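Local coordinates for protein beta-lactamase (Klebsiella pneumoniae, PDB 6HUH) that probably hydrolyses beta-lactam antibiotics to substituted beta-amino acids, conferring resistance as a member of the class D beta-lactamase family, at residues Trp192-Lys197 with Glu252-Leu257; Leu57-Tyr62 with Gly168-Ser173; Pro73-Lys78 with Ser106-Glu111; Cys26-Asp31 with Glu157-Leu162. All coordinates share one frame; numbering follows the deposited sequence.

Interaction 1. Residues Trp192-Lys197 with Glu252-Leu257; sequences WQIHGK and EVFAAL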
# COMPACT_ATOMS: atom_id res chain seq x y z
N TRP A 192 -8.82 -15.51 -9.04
CA TRP A 192 -9.81 -14.52 -8.64
C TRP A 192 -9.16 -13.30 -7.99
O TRP A 192 -8.25 -13.42 -7.17
CB TRP A 192 -10.87 -15.16 -7.70
CG TRP A 192 -11.68 -16.22 -8.38
CD1 TRP A 192 -11.33 -17.53 -8.57
CD2 TRP A 192 -12.97 -16.06 -8.97
NE1 TRP A 192 -12.32 -18.18 -9.27
CE2 TRP A 192 -13.33 -17.30 -9.54
CE3 TRP A 192 -13.86 -14.97 -9.11
CZ2 TRP A 192 -14.54 -17.50 -10.21
CZ3 TRP A 192 -15.06 -15.17 -9.77
CH2 TRP A 192 -15.39 -16.42 -10.31
N GLN A 193 -9.64 -12.12 -8.40
CA GLN A 193 -9.19 -10.84 -7.90
C GLN A 193 -10.19 -10.42 -6.85
O GLN A 193 -11.37 -10.32 -7.14
CB GLN A 193 -9.14 -9.81 -9.05
CG GLN A 193 -7.88 -9.88 -9.91
CD GLN A 193 -7.78 -8.67 -10.81
OE1 GLN A 193 -7.49 -7.55 -10.38
NE2 GLN A 193 -8.05 -8.88 -12.09
N ILE A 194 -9.72 -10.23 -5.61
CA ILE A 194 -10.58 -9.87 -4.47
C ILE A 194 -10.53 -8.35 -4.15
O ILE A 194 -9.46 -7.77 -4.03
CB ILE A 194 -10.24 -10.76 -3.23
CG1 ILE A 194 -10.07 -12.28 -3.59
CG2 ILE A 194 -11.22 -10.55 -2.06
CD1 ILE A 194 -11.26 -13.07 -4.18
N HIS A 195 -11.68 -7.73 -4.04
CA HIS A 195 -11.76 -6.32 -3.69
C HIS A 195 -12.71 -6.30 -2.51
O HIS A 195 -13.75 -6.94 -2.58
CB HIS A 195 -12.29 -5.50 -4.85
CG HIS A 195 -11.56 -5.72 -6.15
ND1 HIS A 195 -10.56 -4.86 -6.58
CD2 HIS A 195 -11.72 -6.70 -7.07
CE1 HIS A 195 -10.16 -5.33 -7.75
NE2 HIS A 195 -10.82 -6.44 -8.08
N GLY A 196 -12.31 -5.65 -1.42
CA GLY A 196 -13.12 -5.63 -0.20
C GLY A 196 -12.83 -4.54 0.81
O GLY A 196 -11.80 -3.86 0.75
N LYS A 197 -13.73 -4.37 1.76
CA LYS A 197 -13.59 -3.33 2.78
C LYS A 197 -14.21 -3.74 4.13
O LYS A 197 -15.35 -4.21 4.20
CB LYS A 197 -14.17 -1.97 2.27
CG LYS A 197 -13.99 -0.78 3.23
CD LYS A 197 -12.63 -0.11 3.08
CE LYS A 197 -12.34 0.83 4.22
NZ LYS A 197 -11.87 0.09 5.41
N GLU A 252 -13.61 -14.86 7.99
CA GLU A 252 -14.74 -15.76 7.68
C GLU A 252 -15.13 -15.74 6.20
O GLU A 252 -15.62 -16.75 5.68
CB GLU A 252 -15.95 -15.48 8.59
CG GLU A 252 -15.83 -16.10 9.98
CD GLU A 252 -16.69 -15.46 11.06
OE1 GLU A 252 -16.16 -15.23 12.18
OE2 GLU A 252 -17.88 -15.20 10.80
N VAL A 253 -14.92 -14.61 5.53
CA VAL A 253 -15.22 -14.46 4.11
C VAL A 253 -14.17 -15.24 3.31
O VAL A 253 -14.53 -16.03 2.44
CB VAL A 253 -15.32 -12.98 3.71
CG1 VAL A 253 -15.19 -12.79 2.20
CG2 VAL A 253 -16.63 -12.38 4.20
N PHE A 254 -12.88 -15.05 3.65
CA PHE A 254 -11.75 -15.72 3.01
C PHE A 254 -11.76 -17.23 3.24
O PHE A 254 -11.22 -17.97 2.41
CB PHE A 254 -10.42 -15.10 3.43
CG PHE A 254 -9.98 -13.99 2.50
CD1 PHE A 254 -9.41 -14.27 1.27
CD2 PHE A 254 -10.11 -12.66 2.89
CE1 PHE A 254 -9.00 -13.25 0.42
CE2 PHE A 254 -9.68 -11.64 2.05
CZ PHE A 254 -9.13 -11.94 0.82
N ALA A 255 -12.40 -17.68 4.33
CA ALA A 255 -12.54 -19.10 4.63
C ALA A 255 -13.57 -19.70 3.66
O ALA A 255 -13.20 -20.55 2.83
CB ALA A 255 -13.00 -19.28 6.08
N ALA A 256 -14.82 -19.17 3.70
CA ALA A 256 -16.02 -19.58 2.96
C ALA A 256 -16.14 -19.12 1.49
O ALA A 256 -17.12 -19.50 0.83
CB ALA A 256 -17.24 -19.13 3.72
N LEU A 257 -15.17 -18.34 0.98
CA LEU A 257 -15.19 -17.83 -0.39
C LEU A 257 -14.87 -18.86 -1.48
O LEU A 257 -15.64 -18.95 -2.45
CB LEU A 257 -14.26 -16.62 -0.51
CG LEU A 257 -14.81 -15.39 -1.19
CD1 LEU A 257 -16.20 -15.06 -0.73
CD2 LEU A 257 -13.90 -14.21 -0.95
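Ile194 meets Phe254 and Leu257 where the C-terminal helix 245-264 lies on one face of the antiparallel sheet, an example of the helix-on-sheet packing from which the serine beta-lactamase fold is built. The isoleucine is the shared partner, and its two branches divide the work. CG2 stands anti to the backbone N, and it is this methyl that approaches CZ of Phe254, at 3.8 Å. The other branch, CG1, lies beside the backbone N (chi1 -45°) and carries CD1 to Leu257.

The two helix residues arrive differently. The CB of Phe254 does not point at the strand, but its ring reaches toward it and takes Ile194 CG2 obliquely. The phenyl and the isoleucine side chain run past one another in opposite directions. CZ, the far atom of the ring, makes the contact; the CA atoms of Ile194 and Phe254 are 9.6 Å apart. Leu257, further along the helix, directs its CB at the strand.

Other strands of the sheet extend the apolar layer: Phe254 also touches Ile189, and Leu257 touches Phe232. Further along its own strand, Lys197 opens the Lys-Thr-Gly motif characteristic of serine beta-lactamases, so the strand that receives the helix also carries a signature element of the active-site region.

No hydrogen bond spans the two segments, and Ile194 and Leu257 are both buried. Their meeting is the wider of the two apolar approaches, with Ile194 CD1 4.3 Å from Leu257 CD2.

Interaction 2. Residues Leu57-Tyr62 with Gly168-Ser173; sequences LALMGY and GKLPVS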
# COMPACT_ATOMS: atom_id res chain seq x y z
N LEU A 57 -17.65 6.69 -1.20
CA LEU A 57 -16.79 7.87 -1.07
C LEU A 57 -15.63 7.85 -2.09
O LEU A 57 -15.35 8.88 -2.71
CB LEU A 57 -16.29 8.07 0.37
CG LEU A 57 -17.31 8.57 1.41
CD1 LEU A 57 -16.68 8.70 2.78
CD2 LEU A 57 -17.89 9.93 1.03
N ALA A 58 -14.98 6.68 -2.30
CA ALA A 58 -13.91 6.52 -3.29
C ALA A 58 -14.43 6.86 -4.70
O ALA A 58 -13.69 7.45 -5.48
CB ALA A 58 -13.36 5.10 -3.28
N LEU A 59 -15.70 6.51 -5.00
CA LEU A 59 -16.34 6.80 -6.29
C LEU A 59 -16.64 8.29 -6.45
O LEU A 59 -16.37 8.84 -7.53
CB LEU A 59 -17.62 5.99 -6.45
CG LEU A 59 -17.48 4.49 -6.56
CD1 LEU A 59 -18.75 3.82 -6.10
CD2 LEU A 59 -17.13 4.07 -7.99
N MET A 60 -17.19 8.93 -5.39
CA MET A 60 -17.51 10.37 -5.34
C MET A 60 -16.21 11.12 -5.59
O MET A 60 -16.13 11.92 -6.52
CB MET A 60 -18.09 10.78 -3.97
CG MET A 60 -19.44 10.22 -3.67
SD MET A 60 -20.08 10.82 -2.08
CE MET A 60 -21.14 9.43 -1.62
N GLY A 61 -15.19 10.79 -4.78
CA GLY A 61 -13.85 11.35 -4.85
C GLY A 61 -13.14 11.22 -6.18
O GLY A 61 -12.47 12.16 -6.61
N TYR A 62 -13.29 10.09 -6.86
CA TYR A 62 -12.67 9.96 -8.18
C TYR A 62 -13.50 10.59 -9.28
O TYR A 62 -12.93 11.11 -10.22
CB TYR A 62 -12.33 8.51 -8.52
CG TYR A 62 -11.12 8.01 -7.77
CD1 TYR A 62 -9.84 8.46 -8.08
CD2 TYR A 62 -11.26 7.07 -6.75
CE1 TYR A 62 -8.73 8.00 -7.38
CE2 TYR A 62 -10.15 6.61 -6.04
CZ TYR A 62 -8.89 7.08 -6.36
OH TYR A 62 -7.84 6.59 -5.64
N GLY A 168 -21.31 -1.55 -14.02
CA GLY A 168 -21.21 -0.30 -14.77
C GLY A 168 -22.51 0.49 -14.72
O GLY A 168 -22.73 1.41 -15.53
N LYS A 169 -23.40 0.14 -13.76
CA LYS A 169 -24.70 0.78 -13.62
C LYS A 169 -24.62 2.16 -12.92
O LYS A 169 -25.50 2.99 -13.13
CB LYS A 169 -25.71 -0.15 -12.96
CG LYS A 169 -26.24 -1.21 -13.92
CD LYS A 169 -27.44 -1.97 -13.35
CE LYS A 169 -27.64 -3.33 -14.00
NZ LYS A 169 -26.82 -4.40 -13.36
N LEU A 170 -23.57 2.42 -12.13
CA LEU A 170 -23.46 3.72 -11.44
C LEU A 170 -22.94 4.82 -12.41
O LEU A 170 -22.23 4.47 -13.37
CB LEU A 170 -22.66 3.64 -10.11
CG LEU A 170 -23.27 2.74 -9.00
CD1 LEU A 170 -22.42 2.73 -7.77
CD2 LEU A 170 -24.66 3.16 -8.61
N PRO A 171 -23.35 6.12 -12.26
CA PRO A 171 -22.97 7.15 -13.24
C PRO A 171 -21.52 7.64 -13.15
O PRO A 171 -21.25 8.84 -13.13
CB PRO A 171 -23.98 8.27 -12.95
CG PRO A 171 -24.22 8.18 -11.51
CD PRO A 171 -24.23 6.70 -11.21
N VAL A 172 -20.59 6.69 -13.10
CA VAL A 172 -19.16 6.94 -13.00
C VAL A 172 -18.44 6.27 -14.17
O VAL A 172 -18.99 5.38 -14.81
CB VAL A 172 -18.57 6.53 -11.61
CG1 VAL A 172 -19.25 7.29 -10.47
CG2 VAL A 172 -18.64 5.04 -11.37
N SER A 173 -17.22 6.74 -14.45
CA SER A 173 -16.36 6.25 -15.53
C SER A 173 -15.69 4.91 -15.17
O SER A 173 -15.71 4.48 -14.01
CB SER A 173 -15.28 7.28 -15.82
OG SER A 173 -14.35 7.34 -14.75
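Leu59 reaches from helix 56-64 into the link between helices 155-166 and 174-184, and there touches Leu170 and Val172. Its CB points at the link, and CG lies beside the backbone N, anti to the carbonyl carbon (chi1 -66°), which sets the fork of the side chain against both partners. At the tips, CD1 faces CD1 of Leu170 at 4.2 Å, while CD2 comes closer to its own partner, 3.8 Å from CG2 of Val172. The leucine crosses each of these side chains at about a right angle, and both contacts are between methyl groups.

The link is shaped to offer that pair. Gly168 ends the preceding helix in a Schellman motif, Pro171 is the centre of an inverse gamma turn closed by Val172 N to Leu170 O (2.8 Å), and Ser173 is the N-cap of the following helix, its OG bonded to Thr176 N. On either side of Pro171 in sequence, Leu170 and Val172 both direct CB toward Leu59. Leu165 and Phe125, which touch Leu59 and Leu170 alike, extend the apolar surroundings.

Helix 56-64 follows closely on Ser51, the predicted nucleophile, and on the carboxylated Lys54, so this packing joins the helix beyond the catalytic segment to an interhelical turn. No hydrogen bond spans the two segments: the contact rests on shape and on the exclusion of water, without the directional demand of a polar pairing.

Interaction 3. Residues Pro73-Lys78 with Ser106-Glu111; sequences PALPFK and SQRLTE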
# COMPACT_ATOMS: atom_id res chain seq x y z
N PRO A 73 -4.59 12.67 -3.76
CA PRO A 73 -3.71 13.57 -2.99
C PRO A 73 -3.18 12.99 -1.67
O PRO A 73 -3.84 12.18 -1.03
CB PRO A 73 -4.61 14.78 -2.76
CG PRO A 73 -5.99 14.17 -2.59
CD PRO A 73 -6.02 12.95 -3.49
N ALA A 74 -1.97 13.39 -1.29
CA ALA A 74 -1.37 12.97 -0.03
C ALA A 74 -1.65 14.11 0.97
O ALA A 74 -0.90 15.09 1.06
CB ALA A 74 0.13 12.76 -0.20
N LEU A 75 -2.80 14.02 1.65
CA LEU A 75 -3.21 15.08 2.58
C LEU A 75 -2.58 14.95 3.98
O LEU A 75 -2.57 13.85 4.54
CB LEU A 75 -4.74 15.20 2.67
CG LEU A 75 -5.56 15.36 1.36
CD1 LEU A 75 -7.04 15.42 1.65
CD2 LEU A 75 -5.14 16.60 0.55
N PRO A 76 -2.02 16.04 4.57
CA PRO A 76 -1.43 15.91 5.91
C PRO A 76 -2.44 15.93 7.06
O PRO A 76 -3.50 16.55 6.96
CB PRO A 76 -0.52 17.14 5.98
CG PRO A 76 -1.22 18.17 5.16
CD PRO A 76 -1.89 17.42 4.05
N PHE A 77 -2.07 15.29 8.18
CA PHE A 77 -2.86 15.29 9.41
C PHE A 77 -2.75 16.68 10.05
O PHE A 77 -1.66 17.26 10.06
CB PHE A 77 -2.31 14.22 10.37
CG PHE A 77 -2.96 14.19 11.74
CD1 PHE A 77 -4.15 13.51 11.95
CD2 PHE A 77 -2.34 14.81 12.83
CE1 PHE A 77 -4.73 13.46 13.22
CE2 PHE A 77 -2.94 14.78 14.09
CZ PHE A 77 -4.12 14.10 14.28
N LYS A 78 -3.84 17.22 10.58
CA LYS A 78 -3.82 18.54 11.23
C LYS A 78 -4.32 18.44 12.68
O LYS A 78 -5.13 17.57 12.96
CB LYS A 78 -4.72 19.53 10.46
CG LYS A 78 -4.28 19.89 9.05
CD LYS A 78 -5.34 20.78 8.39
CE LYS A 78 -5.25 20.82 6.88
NZ LYS A 78 -6.50 21.36 6.29
N SER A 106 -11.82 11.22 4.96
CA SER A 106 -13.16 11.13 4.37
C SER A 106 -13.89 12.45 4.55
O SER A 106 -14.61 12.87 3.65
CB SER A 106 -13.96 10.01 5.02
OG SER A 106 -13.44 8.74 4.68
N GLN A 107 -13.67 13.12 5.73
CA GLN A 107 -14.25 14.43 6.08
C GLN A 107 -13.66 15.51 5.18
O GLN A 107 -14.39 16.40 4.76
CB GLN A 107 -14.00 14.79 7.55
CG GLN A 107 -14.39 13.69 8.54
CD GLN A 107 -14.38 14.15 9.97
OE1 GLN A 107 -13.46 14.83 10.45
NE2 GLN A 107 -15.41 13.76 10.71
N ARG A 108 -12.36 15.40 4.84
CA ARG A 108 -11.67 16.32 3.93
C ARG A 108 -12.33 16.29 2.56
O ARG A 108 -12.52 17.34 1.95
CB ARG A 108 -10.19 15.93 3.75
CG ARG A 108 -9.35 16.10 4.98
CD ARG A 108 -8.86 17.52 5.20
NE ARG A 108 -7.55 17.47 5.84
CZ ARG A 108 -7.35 17.43 7.15
NH1 ARG A 108 -8.38 17.47 7.99
NH2 ARG A 108 -6.12 17.36 7.64
N LEU A 109 -12.68 15.07 2.09
CA LEU A 109 -13.38 14.84 0.84
C LEU A 109 -14.79 15.41 0.89
O LEU A 109 -15.14 16.16 -0.03
CB LEU A 109 -13.38 13.34 0.45
CG LEU A 109 -14.45 12.82 -0.53
CD1 LEU A 109 -14.40 13.52 -1.88
CD2 LEU A 109 -14.27 11.37 -0.79
N THR A 110 -15.59 15.08 1.93
CA THR A 110 -16.98 15.55 2.03
C THR A 110 -17.09 17.07 2.15
O THR A 110 -17.93 17.65 1.46
CB THR A 110 -17.77 14.82 3.12
OG1 THR A 110 -17.21 15.08 4.41
CG2 THR A 110 -17.91 13.32 2.87
N GLU A 111 -16.21 17.72 2.96
CA GLU A 111 -16.17 19.19 3.14
C GLU A 111 -15.92 19.90 1.80
O GLU A 111 -16.46 20.99 1.56
CB GLU A 111 -15.09 19.61 4.14
CG GLU A 111 -15.51 19.51 5.60
CD GLU A 111 -14.42 19.78 6.62
OE1 GLU A 111 -14.40 19.09 7.66
OE2 GLU A 111 -13.59 20.69 6.38
O HOH W 1 -5.01 18.01 5.03
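The guanidinium of Arg108 is the flat group here, with the Lys78 chain over one face and Pro76 O at its edge, close to its plane, in a meeting of helix 103-113 with an irregular loop of the class D beta-lactamase fold. NH2 donates to Pro76 O over 2.8 Å with an N-H...O angle of 138°, lying in the carbonyl plane. Water 1 occupies the same edge: it accepts from Arg108 NE at 2.7 Å and donates to Pro76 O at 2.9 Å. One carbonyl oxygen thus receives both a direct and a water-mediated bond.

Above the face, Lys78 is extended beyond CG and its chain crosses the guanidinium obliquely, which leaves Lys78 NZ 4.1 Å from Arg108 NE. The cost of these like charges is probably reduced by Asp81, whose OD2 forms a salt bridge with Arg108 NH2 and also accepts from Lys78 N.

Towards the helix, the contact turns apolar. Bends at chi2 (-82°) and chi3 carry the guanidinium to the loop, whereas the root of the side chain runs alongside Leu75 in the opposite direction; there, Leu75 CD1 rests 3.8 Å from Arg108 CB.

Interaction 4. Residues Cys26-Asp31 with Glu157-Leu162; sequences CMLFAD and EQARFL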
# COMPACT_ATOMS: atom_id res chain seq x y z
N CYS A 26 -24.71 -11.91 9.84
CA CYS A 26 -25.20 -12.32 8.51
C CYS A 26 -24.09 -12.63 7.47
O CYS A 26 -23.15 -11.84 7.35
CB CYS A 26 -26.16 -11.25 7.99
SG CYS A 26 -26.14 -11.03 6.20
N MET A 27 -24.22 -13.76 6.69
CA MET A 27 -23.34 -14.04 5.54
C MET A 27 -24.14 -14.19 4.26
O MET A 27 -24.83 -15.18 4.04
CB MET A 27 -22.32 -15.16 5.70
CG MET A 27 -21.04 -14.78 4.92
SD MET A 27 -19.63 -15.91 4.74
CE MET A 27 -19.16 -16.19 6.53
N LEU A 28 -24.05 -13.17 3.42
CA LEU A 28 -24.74 -13.07 2.15
C LEU A 28 -23.81 -13.18 0.95
O LEU A 28 -22.81 -12.46 0.88
CB LEU A 28 -25.46 -11.70 2.12
CG LEU A 28 -26.47 -11.48 1.00
CD1 LEU A 28 -27.68 -10.78 1.51
CD2 LEU A 28 -25.86 -10.76 -0.20
N PHE A 29 -24.18 -14.01 -0.03
CA PHE A 29 -23.45 -14.12 -1.31
C PHE A 29 -24.39 -13.79 -2.48
O PHE A 29 -25.45 -14.42 -2.62
CB PHE A 29 -22.77 -15.50 -1.50
CG PHE A 29 -21.71 -15.85 -0.49
CD1 PHE A 29 -20.43 -15.32 -0.59
CD2 PHE A 29 -21.97 -16.74 0.54
CE1 PHE A 29 -19.44 -15.65 0.36
CE2 PHE A 29 -20.98 -17.09 1.47
CZ PHE A 29 -19.72 -16.55 1.36
N ALA A 30 -24.02 -12.76 -3.27
CA ALA A 30 -24.82 -12.31 -4.42
C ALA A 30 -24.06 -12.47 -5.75
O ALA A 30 -22.84 -12.58 -5.75
CB ALA A 30 -25.25 -10.85 -4.22
N ASP A 31 -24.80 -12.49 -6.88
CA ASP A 31 -24.21 -12.60 -8.22
C ASP A 31 -23.70 -11.24 -8.74
O ASP A 31 -23.59 -10.29 -7.96
CB ASP A 31 -25.16 -13.28 -9.24
CG ASP A 31 -26.53 -12.65 -9.39
OD1 ASP A 31 -26.61 -11.44 -9.72
OD2 ASP A 31 -27.54 -13.39 -9.28
N GLU A 157 -29.11 -4.43 0.69
CA GLU A 157 -28.92 -3.14 0.02
C GLU A 157 -27.46 -2.94 -0.39
O GLU A 157 -27.24 -2.50 -1.51
CB GLU A 157 -29.39 -1.99 0.91
CG GLU A 157 -30.89 -1.92 1.15
CD GLU A 157 -31.31 -0.88 2.16
OE1 GLU A 157 -30.57 -0.68 3.16
OE2 GLU A 157 -32.39 -0.28 1.98
N GLN A 158 -26.48 -3.28 0.50
CA GLN A 158 -25.02 -3.21 0.26
C GLN A 158 -24.59 -4.00 -0.98
O GLN A 158 -23.78 -3.51 -1.76
CB GLN A 158 -24.24 -3.77 1.45
CG GLN A 158 -23.97 -2.73 2.49
CD GLN A 158 -22.57 -2.21 2.48
OE1 GLN A 158 -21.91 -2.11 1.43
NE2 GLN A 158 -22.11 -1.83 3.66
N ALA A 159 -25.14 -5.23 -1.14
CA ALA A 159 -24.93 -6.16 -2.25
C ALA A 159 -25.52 -5.56 -3.53
O ALA A 159 -24.89 -5.66 -4.58
CB ALA A 159 -25.61 -7.49 -1.95
N ARG A 160 -26.71 -4.95 -3.43
CA ARG A 160 -27.40 -4.30 -4.54
C ARG A 160 -26.53 -3.13 -5.06
O ARG A 160 -26.24 -3.07 -6.26
CB ARG A 160 -28.77 -3.82 -4.06
CG ARG A 160 -29.63 -3.13 -5.10
CD ARG A 160 -30.02 -4.04 -6.25
NE ARG A 160 -29.32 -3.64 -7.47
CZ ARG A 160 -29.56 -4.14 -8.67
NH1 ARG A 160 -30.47 -5.09 -8.84
NH2 ARG A 160 -28.87 -3.70 -9.72
N PHE A 161 -26.05 -2.27 -4.12
CA PHE A 161 -25.16 -1.13 -4.41
C PHE A 161 -23.88 -1.61 -5.12
O PHE A 161 -23.57 -1.10 -6.20
CB PHE A 161 -24.84 -0.33 -3.12
CG PHE A 161 -23.62 0.57 -3.25
CD1 PHE A 161 -23.65 1.72 -4.02
CD2 PHE A 161 -22.42 0.22 -2.64
CE1 PHE A 161 -22.51 2.51 -4.19
CE2 PHE A 161 -21.28 1.00 -2.80
CZ PHE A 161 -21.33 2.14 -3.58
N LEU A 162 -23.15 -2.59 -4.51
CA LEU A 162 -21.92 -3.21 -5.00
C LEU A 162 -22.12 -3.78 -6.39
O LEU A 162 -21.23 -3.65 -7.24
CB LEU A 162 -21.48 -4.33 -4.03
CG LEU A 162 -20.38 -4.06 -2.98
CD1 LEU A 162 -20.20 -2.59 -2.64
CD2 LEU A 162 -20.61 -4.86 -1.70
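Ala159 turns its methyl toward Leu28 and Ala30, packing helix 155-166 against strand 26-30 in the layered helix-sheet-helix core of the penicillin-binding transpeptidase and beta-lactamase fold. Between the two segments the interactions are wholly apolar. The small residues let the backbones approach, with 6.5 Å between the CA atoms of Ala30 and Ala159, and all three participants are buried. Leu28 and Ala30, two apart on the strand, present CB to the same helix, while Phe29 between them points the other way and packs on Leu257 of helix 245-264. One short strand is therefore covered on its two faces by different helices.

Hydrogen bonds serve the surroundings instead: on the helix, Gln158 NE2 binds Thr52 OG1, next to the predicted nucleophile Ser51, so the helix that backs the strand also reaches the active-site segment.

A covalent link adds to these. Cys26 SG is joined to Cys43 SG, tying the start of the strand to a nearby loop, and Leu28 touches Cys43 as well.

Leu28 makes the nearer of the two approaches: with CG anti to the backbone N (chi1 -168°), its CD2 lies 3.7 Å from Ala159 CB, against 4.1 Å from Ala30 CB to that same methyl.

Overall arrangement
Interactions 1, 2 and 4 are buried and apolar, without a hydrogen bond across their segments; interaction 3, at the surface, works through a charged side chain, a carbonyl and a water. Interactions 1 and 4 hold the same sheet from its two faces, with centres about 13 Å apart, and touch on strand 26-30. Interaction 2 belongs to the helical part and adjoins interaction 4 through Leu170 and Phe161. It also borders interaction 3, Leu57 and Gly61 touching Leu109. Interactions 1 and 3 lie on opposite sides of the chain's centre, about 29 Å between centres. Chemistry follows burial: the polar contact is the one at the surface, the apolar ones are buried.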